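Local coordinates for protein 3,4-dihydroxy-2-butanone 4-phosphate synthase (Candida albicans, PDB 1TKS) that catalyses the conversion of D-ribulose 5-phosphate to formate and 3,4-dihydroxy-2-butanone 4-phosphate in riboflavin biosynthesis, probably with Mg(2+) or Mn(2+) as cofactor, at residues B[17-21]-B[46-50]; B[37-41]-B[157-161]; B[60-66]-B[110-116]. Numbering follows the deposited sequence.

Contact 1: residues B[17-21]-B[46-50]; sequences NGEFL and KMAFL
A lysine reaches out from a helix to bind the carbonyl of a glycine that terminates another helix. K46, with chi1 in m and the rest of its chain fully extended (ttt), lies in helix 44-52 and places NZ 2.7 Å from G18 O in a hydrogen bond. The same NZ donates to a water at 3.0 Å, which in turn donates to N17 O at 3.2 Å, so the ammonium group gathers two successive carbonyls of the turn, one directly and one through solvent. G18 has positive phi (81/17); a CB there would clash with K46 NZ and with the preceding carbonyl. From E19 the backbone is extended and leads into strand 21-24. F20 CA lies 8.7 Å from K46 CA, the closest CA pair, and F20 points toward the helix with chi1 -86° and chi2 109°. Its ring edge meets the backbone at K46 O, 3.4 Å from F20 CZ, while K46 O also accepts the helical bond from L50 N (2.9 Å). F20 CE1 lies 3.8 Å from F49 CD2, the two ring centroids 5.9 Å apart with planes inclined by 32°, and F20 CZ lies 3.9 Å from L50 CB. L35 and M37 of strand 34-38 also touch the F20 side chain. The glycine turn is a Schellman motif, with G18 at C-prime, closing helix 8-16 ahead of strand 21-24.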
loop_
_atom_site.group_PDB
_atom_site.type_symbol
_atom_site.label_atom_id
_atom_site.label_comp_id
_atom_site.label_asym_id
_atom_site.label_seq_id
_atom_site.Cartn_x
_atom_site.Cartn_y
_atom_site.Cartn_z
ATOM N N ASN B 17 17.197 -17.074 8.729
ATOM C CA ASN B 17 16.974 -18.021 7.641
ATOM C C ASN B 17 15.913 -17.539 6.647
ATOM O O ASN B 17 15.408 -18.317 5.839
ATOM C CB ASN B 17 16.579 -19.390 8.212
ATOM C CG ASN B 17 17.143 -20.555 7.406
ATOM O OD1 ASN B 17 16.980 -21.719 7.780
ATOM N ND2 ASN B 17 17.812 -20.246 6.299
ATOM N N GLY B 18 15.572 -16.255 6.726
ATOM C CA GLY B 18 14.606 -15.681 5.803
ATOM C C GLY B 18 13.130 -15.889 6.086
ATOM O O GLY B 18 12.296 -15.710 5.197
ATOM N N GLU B 19 12.793 -16.266 7.312
ATOM C CA GLU B 19 11.395 -16.468 7.651
ATOM C C GLU B 19 10.791 -15.179 8.163
ATOM O O GLU B 19 11.498 -14.257 8.578
ATOM C CB GLU B 19 11.229 -17.525 8.745
ATOM C CG GLU B 19 11.877 -18.856 8.462
ATOM C CD GLU B 19 11.549 -19.886 9.522
ATOM O OE1 GLU B 19 12.367 -20.808 9.725
ATOM O OE2 GLU B 19 10.469 -19.780 10.147
ATOM N N PHE B 20 9.469 -15.137 8.123
ATOM C CA PHE B 20 8.715 -14.006 8.625
ATOM C C PHE B 20 8.541 -14.253 10.115
ATOM O O PHE B 20 8.690 -15.380 10.596
ATOM C CB PHE B 20 7.315 -13.972 8.013
ATOM C CG PHE B 20 7.230 -13.279 6.693
ATOM C CD1 PHE B 20 7.003 -13.997 5.523
ATOM C CD2 PHE B 20 7.334 -11.895 6.621
ATOM C CE1 PHE B 20 6.873 -13.338 4.300
ATOM C CE2 PHE B 20 7.205 -11.232 5.405
ATOM C CZ PHE B 20 6.975 -11.955 4.242
ATOM N N LEU B 21 8.234 -13.186 10.833
ATOM C CA LEU B 21 7.936 -13.258 12.250
ATOM C C LEU B 21 6.706 -12.380 12.416
ATOM O O LEU B 21 6.591 -11.339 11.770
ATOM C CB LEU B 21 9.079 -12.706 13.108
ATOM C CG LEU B 21 10.302 -13.600 13.297
ATOM C CD1 LEU B 21 11.340 -12.868 14.140
ATOM C CD2 LEU B 21 9.896 -14.901 13.977
ATOM N N LYS B 46 7.814 -14.300 -1.379
ATOM C CA LYS B 46 7.589 -13.842 -0.011
ATOM C C LYS B 46 6.882 -12.497 0.028
ATOM O O LYS B 46 6.098 -12.227 0.942
ATOM C CB LYS B 46 8.914 -13.780 0.747
ATOM C CG LYS B 46 9.445 -15.161 1.102
ATOM C CD LYS B 46 10.868 -15.113 1.621
ATOM C CE LYS B 46 11.291 -16.482 2.127
ATOM N NZ LYS B 46 12.690 -16.497 2.619
ATOM N N MET B 47 7.159 -11.656 -0.966
ATOM C CA MET B 47 6.504 -10.354 -1.050
ATOM C C MET B 47 5.046 -10.580 -1.450
ATOM O O MET B 47 4.142 -9.891 -0.977
ATOM C CB MET B 47 7.183 -9.459 -2.091
ATOM C CG MET B 47 6.491 -8.104 -2.265
ATOM S SD MET B 47 6.524 -7.027 -0.802
ATOM C CE MET B 47 5.083 -7.463 0.065
ATOM N N ALA B 48 4.820 -11.547 -2.335
ATOM C CA ALA B 48 3.463 -11.843 -2.766
ATOM C C ALA B 48 2.669 -12.324 -1.552
ATOM O O ALA B 48 1.487 -12.008 -1.404
ATOM C CB ALA B 48 3.464 -12.910 -3.853
ATOM N N PHE B 49 3.329 -13.089 -0.684
ATOM C CA PHE B 49 2.702 -13.607 0.524
ATOM C C PHE B 49 2.374 -12.447 1.453
ATOM O O PHE B 49 1.256 -12.341 1.966
ATOM C CB PHE B 49 3.647 -14.584 1.229
ATOM C CG PHE B 49 3.066 -15.212 2.466
ATOM C CD1 PHE B 49 2.290 -16.366 2.383
ATOM C CD2 PHE B 49 3.321 -14.664 3.722
ATOM C CE1 PHE B 49 1.776 -16.966 3.535
ATOM C CE2 PHE B 49 2.812 -15.254 4.877
ATOM C CZ PHE B 49 2.038 -16.414 4.783
ATOM N N LEU B 50 3.349 -11.568 1.662
ATOM C CA LEU B 50 3.155 -10.414 2.534
ATOM C C LEU B 50 1.972 -9.566 2.067
ATOM O O LEU B 50 1.114 -9.203 2.863
ATOM C CB LEU B 50 4.436 -9.562 2.572
ATOM C CG LEU B 50 4.383 -8.310 3.457
ATOM C CD1 LEU B 50 4.040 -8.702 4.897
ATOM C CD2 LEU B 50 5.723 -7.594 3.416
HETATM O O HOH W 1 12.852 -19.077 4.145
#

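Contact 2: residues B[37-41]-B[157-161]; sequences MAAEL and GLQPA
Two hydrogen bonds and a bridging water join the end of strand 34-38 to the loop that precedes strand 162-166. A39 N donates to A161 O (3.2 Å, 166°), where the CA atoms of A39 and A161 are 5.4 Å apart. A161 O also lies 2.8 Å from the water and, elsewhere in the fold, is hydrogen-bonded to S153 OG. Past A38 (-62/128) the chain turns through A39 (-59/-42) and E40 (-69/-12), and L41 N bonds back to A38 O (3.1 Å). E40, chi1 p and chi2 t, carries its carboxylate across the gap: OE2 accepts from Q159 N at 2.6 Å and lies 2.8 Å from the water, which accepts from E40 N at 3.1 Å. Backbone N and carboxylate of E40 thus both approach the same water. On the facing loop, G157 (78/15) closes helix 145-155 in a Schellman motif, L158 and Q159 are extended, and P160 (-69/62) centres an inverse gamma turn in which A161 N bonds to Q159 O (2.6 Å). Apolar contacts flank the polar core: L158 CD1 lies 3.6 Å from A38 CB and 4.2 Å from L41 CD1, and A39 CB lies 3.7 Å from A161 CB. The junction prolongs the antiparallel pairing of strands 34-38 and 162-166, where M37 bonds to V163, and A114 of helix 103-114 packs against A39, E40 and A161.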
loop_
_atom_site.group_PDB
_atom_site.type_symbol
_atom_site.label_atom_id
_atom_site.label_comp_id
_atom_site.label_asym_id
_atom_site.label_seq_id
_atom_site.Cartn_x
_atom_site.Cartn_y
_atom_site.Cartn_z
ATOM N N MET B 37 10.200 -9.279 8.204
ATOM C CA MET B 37 11.298 -10.154 7.800
ATOM C C MET B 37 12.456 -9.317 7.289
ATOM O O MET B 37 12.307 -8.120 7.053
ATOM C CB MET B 37 10.858 -11.175 6.733
ATOM C CG MET B 37 10.630 -10.646 5.310
ATOM S SD MET B 37 10.567 -11.988 4.101
ATOM C CE MET B 37 12.287 -12.388 3.904
ATOM N N ALA B 38 13.609 -9.955 7.132
ATOM C CA ALA B 38 14.811 -9.282 6.657
ATOM C C ALA B 38 14.609 -8.729 5.251
ATOM O O ALA B 38 14.204 -9.450 4.344
ATOM C CB ALA B 38 15.984 -10.252 6.674
ATOM N N ALA B 39 14.903 -7.445 5.073
ATOM C CA ALA B 39 14.739 -6.805 3.774
ATOM C C ALA B 39 15.574 -7.467 2.682
ATOM O O ALA B 39 15.102 -7.660 1.556
ATOM C CB ALA B 39 15.093 -5.317 3.872
ATOM N N GLU B 40 16.812 -7.819 3.011
ATOM C CA GLU B 40 17.710 -8.432 2.038
ATOM C C GLU B 40 17.319 -9.844 1.631
ATOM O O GLU B 40 17.841 -10.375 0.652
ATOM C CB GLU B 40 19.141 -8.447 2.582
ATOM C CG GLU B 40 19.309 -9.239 3.867
ATOM C CD GLU B 40 20.636 -8.959 4.542
ATOM O OE1 GLU B 40 21.646 -9.600 4.182
ATOM O OE2 GLU B 40 20.666 -8.080 5.423
ATOM N N LEU B 41 16.384 -10.447 2.355
ATOM C CA LEU B 41 15.992 -11.816 2.048
ATOM C C LEU B 41 14.609 -11.983 1.439
ATOM O O LEU B 41 14.232 -13.094 1.073
ATOM C CB LEU B 41 16.084 -12.674 3.312
ATOM C CG LEU B 41 17.435 -12.707 4.031
ATOM C CD1 LEU B 41 17.317 -13.542 5.300
ATOM C CD2 LEU B 41 18.496 -13.277 3.107
ATOM N N GLY B 157 22.476 -10.404 12.596
ATOM C CA GLY B 157 23.737 -10.227 11.894
ATOM C C GLY B 157 23.582 -9.787 10.449
ATOM O O GLY B 157 24.529 -9.853 9.668
ATOM N N LEU B 158 22.387 -9.321 10.103
ATOM C CA LEU B 158 22.071 -8.885 8.747
ATOM C C LEU B 158 22.140 -7.360 8.587
ATOM O O LEU B 158 22.392 -6.635 9.553
ATOM C CB LEU B 158 20.668 -9.391 8.378
ATOM C CG LEU B 158 20.445 -10.909 8.442
ATOM C CD1 LEU B 158 18.958 -11.238 8.370
ATOM C CD2 LEU B 158 21.203 -11.577 7.302
ATOM N N GLN B 159 21.934 -6.871 7.367
ATOM C CA GLN B 159 21.950 -5.428 7.128
ATOM C C GLN B 159 20.821 -4.817 7.960
ATOM O O GLN B 159 19.770 -5.432 8.131
ATOM C CB GLN B 159 21.729 -5.123 5.641
ATOM C CG GLN B 159 22.840 -5.614 4.718
ATOM C CD GLN B 159 24.178 -4.972 5.027
ATOM O OE1 GLN B 159 24.260 -3.764 5.250
ATOM N NE2 GLN B 159 25.238 -5.773 5.022
ATOM N N PRO B 160 21.026 -3.600 8.491
ATOM C CA PRO B 160 20.025 -2.904 9.312
ATOM C C PRO B 160 18.815 -2.462 8.498
ATOM O O PRO B 160 18.524 -1.271 8.389
ATOM C CB PRO B 160 20.811 -1.723 9.876
ATOM C CG PRO B 160 21.755 -1.404 8.753
ATOM C CD PRO B 160 22.243 -2.781 8.354
ATOM N N ALA B 161 18.107 -3.436 7.939
ATOM C CA ALA B 161 16.947 -3.154 7.110
ATOM C C ALA B 161 15.935 -4.283 7.207
ATOM O O ALA B 161 16.298 -5.456 7.207
ATOM C CB ALA B 161 17.388 -2.980 5.660
HETATM O O HOH W 2 18.079 -7.022 5.671
#

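Contact 3: residues B[60-66]-B[110-116]; sequences VPLSEER and TRSLANP
V60 lays its side chain over the last turns of helix 103-114, CG1 3.8 Å from L113 CD1 and CG2 3.5 Å from T110 OG1, itself hydrogen-bonded to R106 O. This is beta-alpha layer packing: strand 60-63 pairs in parallel with strand 129-134, and the helix segment 110-114 runs along it almost parallel, with axes 9.6 Å apart at closest approach and 7° between their directions. The CA atoms of V60 and T110 are 6.6 Å apart, those of L62 and A114 7.9 Å. V60 (chi1 t) and L62 (m, t) both point toward the helix, and L62 CD2 reaches 4.1 Å from L113 CB. I129 of the partner strand also touches V60, T110 and L113. P61, between the two, has its side chain on helix 145-155, so this strand is covered by helices from two directions. At S63 the strand gives way to helix 64-69; the serine (chi1 p) is its N-cap, with OG accepting from R66 N at 3.1 Å. R66, chi1 t and then p, p, curls back to the C-terminal end of helix 103-114, where P116 CA sits over one face of its guanidinium. NH1 has a weak hydrogen bond to Q159 OE1. NH2 meets the carbonyls of the helix end: R66 NH2 donates to A114 O at 3.0 Å (154°) and, weakly, to L113 O at 2.8 Å.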
loop_
_atom_site.group_PDB
_atom_site.type_symbol
_atom_site.label_atom_id
_atom_site.label_comp_id
_atom_site.label_asym_id
_atom_site.label_seq_id
_atom_site.Cartn_x
_atom_site.Cartn_y
_atom_site.Cartn_z
ATOM N N VAL B 60 9.570 -0.359 4.446
ATOM C CA VAL B 60 10.905 -0.899 4.616
ATOM C C VAL B 60 11.704 -0.108 5.647
ATOM O O VAL B 60 12.306 0.919 5.334
ATOM C CB VAL B 60 11.669 -0.925 3.270
ATOM C CG1 VAL B 60 13.099 -1.400 3.486
ATOM C CG2 VAL B 60 10.953 -1.851 2.287
ATOM N N PRO B 61 11.687 -0.567 6.908
ATOM C CA PRO B 61 12.429 0.109 7.976
ATOM C C PRO B 61 13.927 0.085 7.676
ATOM O O PRO B 61 14.477 -0.958 7.322
ATOM C CB PRO B 61 12.081 -0.721 9.205
ATOM C CG PRO B 61 10.677 -1.117 8.935
ATOM C CD PRO B 61 10.728 -1.536 7.475
ATOM N N LEU B 62 14.566 1.243 7.811
ATOM C CA LEU B 62 16.000 1.395 7.587
ATOM C C LEU B 62 16.515 2.290 8.701
ATOM O O LEU B 62 15.745 3.040 9.298
ATOM C CB LEU B 62 16.271 2.087 6.249
ATOM C CG LEU B 62 15.744 1.424 4.980
ATOM C CD1 LEU B 62 15.884 2.386 3.810
ATOM C CD2 LEU B 62 16.507 0.136 4.724
ATOM N N SER B 63 17.805 2.222 9.000
ATOM C CA SER B 63 18.331 3.096 10.034
ATOM C C SER B 63 18.409 4.493 9.427
ATOM O O SER B 63 18.489 4.643 8.205
ATOM C CB SER B 63 19.726 2.644 10.470
ATOM O OG SER B 63 20.637 2.724 9.384
ATOM N N GLU B 64 18.368 5.518 10.272
ATOM C CA GLU B 64 18.468 6.889 9.781
ATOM C C GLU B 64 19.771 7.061 9.003
ATOM O O GLU B 64 19.804 7.738 7.974
ATOM C CB GLU B 64 18.423 7.879 10.952
ATOM C CG GLU B 64 17.006 8.217 11.408
ATOM C CD GLU B 64 16.965 9.095 12.650
ATOM O OE1 GLU B 64 17.925 9.859 12.879
ATOM O OE2 GLU B 64 15.961 9.035 13.390
ATOM N N GLU B 65 20.839 6.438 9.493
ATOM C CA GLU B 65 22.132 6.548 8.838
ATOM C C GLU B 65 22.085 5.983 7.421
ATOM O O GLU B 65 22.651 6.569 6.497
ATOM C CB GLU B 65 23.217 5.841 9.659
ATOM C CG GLU B 65 24.559 6.557 9.587
ATOM C CD GLU B 65 25.659 5.881 10.382
ATOM O OE1 GLU B 65 25.391 5.391 11.500
ATOM O OE2 GLU B 65 26.807 5.860 9.887
ATOM N N ARG B 66 21.405 4.851 7.249
ATOM C CA ARG B 66 21.288 4.231 5.935
ATOM C C ARG B 66 20.410 5.067 5.009
ATOM O O ARG B 66 20.758 5.282 3.852
ATOM C CB ARG B 66 20.711 2.816 6.058
ATOM C CG ARG B 66 20.479 2.130 4.715
ATOM C CD ARG B 66 21.770 2.023 3.912
ATOM N NE ARG B 66 22.662 0.980 4.415
ATOM C CZ ARG B 66 22.476 -0.322 4.222
ATOM N NH1 ARG B 66 23.338 -1.202 4.715
ATOM N NH2 ARG B 66 21.430 -0.750 3.528
ATOM N N THR B 110 13.115 -3.634 -2.150
ATOM C CA THR B 110 13.371 -3.869 -0.737
ATOM C C THR B 110 14.767 -4.453 -0.505
ATOM O O THR B 110 15.495 -3.996 0.380
ATOM C CB THR B 110 12.297 -4.800 -0.138
ATOM O OG1 THR B 110 11.015 -4.173 -0.267
ATOM C CG2 THR B 110 12.574 -5.067 1.331
ATOM N N ARG B 111 15.150 -5.448 -1.299
ATOM C CA ARG B 111 16.468 -6.058 -1.148
ATOM C C ARG B 111 17.545 -5.022 -1.472
ATOM O O ARG B 111 18.602 -4.986 -0.835
ATOM C CB ARG B 111 16.618 -7.272 -2.074
ATOM C CG ARG B 111 15.669 -8.438 -1.776
ATOM C CD ARG B 111 16.116 -9.718 -2.482
ATOM N NE ARG B 111 16.223 -9.546 -3.932
ATOM C CZ ARG B 111 15.199 -9.616 -4.779
ATOM N NH1 ARG B 111 13.972 -9.864 -4.333
ATOM N NH2 ARG B 111 15.401 -9.424 -6.076
ATOM N N SER B 112 17.265 -4.178 -2.459
ATOM C CA SER B 112 18.210 -3.148 -2.872
ATOM C C SER B 112 18.427 -2.104 -1.782
ATOM O O SER B 112 19.530 -1.575 -1.632
ATOM C CB SER B 112 17.725 -2.486 -4.162
ATOM O OG SER B 112 17.656 -3.438 -5.214
ATOM N N LEU B 113 17.388 -1.800 -1.013
ATOM C CA LEU B 113 17.562 -0.824 0.054
ATOM C C LEU B 113 18.479 -1.399 1.126
ATOM O O LEU B 113 19.176 -0.661 1.820
ATOM C CB LEU B 113 16.207 -0.432 0.654
ATOM C CG LEU B 113 15.327 0.413 -0.277
ATOM C CD1 LEU B 113 13.882 0.377 0.191
ATOM C CD2 LEU B 113 15.851 1.845 -0.322
ATOM N N ALA B 114 18.493 -2.722 1.258
ATOM C CA ALA B 114 19.349 -3.349 2.259
ATOM C C ALA B 114 20.784 -3.541 1.757
ATOM O O ALA B 114 21.727 -3.516 2.544
ATOM C CB ALA B 114 18.762 -4.690 2.687
ATOM N N ASN B 115 20.943 -3.720 0.446
ATOM C CA ASN B 115 22.261 -3.945 -0.156
ATOM C C ASN B 115 23.245 -2.799 0.082
ATOM O O ASN B 115 23.013 -1.671 -0.346
ATOM C CB ASN B 115 22.115 -4.180 -1.663
ATOM C CG ASN B 115 23.337 -4.843 -2.270
ATOM O OD1 ASN B 115 24.472 -4.456 -1.991
ATOM N ND2 ASN B 115 23.109 -5.842 -3.115
ATOM N N PRO B 116 24.370 -3.084 0.760
ATOM C CA PRO B 116 25.400 -2.083 1.064
ATOM C C PRO B 116 26.004 -1.415 -0.165
ATOM O O PRO B 116 26.533 -0.309 -0.078
ATOM C CB PRO B 116 26.451 -2.881 1.835
ATOM C CG PRO B 116 25.680 -3.994 2.436
ATOM C CD PRO B 116 24.733 -4.390 1.332
#

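How the contacts relate
From the N terminus, the chain leaves helix 8-16, passes through strands 21-24 and 34-38, and closes contact 1 when helix 44-52 returns to the loop at 17-21. Contact 2 has opened by then, at the end of strand 34-38, so these two contacts cross; M37 packs on F20 where they meet. Contact 3 follows contact 1 in series, running from strand 59-63 to the end of helix 103-114, and lies wholly within the longer loop that contact 2 completes at 157-161. There Q159 and A161 touch R66, P116 and L62. Contact 2 therefore adjoins both others, joining the mixed sheet that holds strands 34-38 and 162-166 to strands 59-63 and 129-134 and their helix.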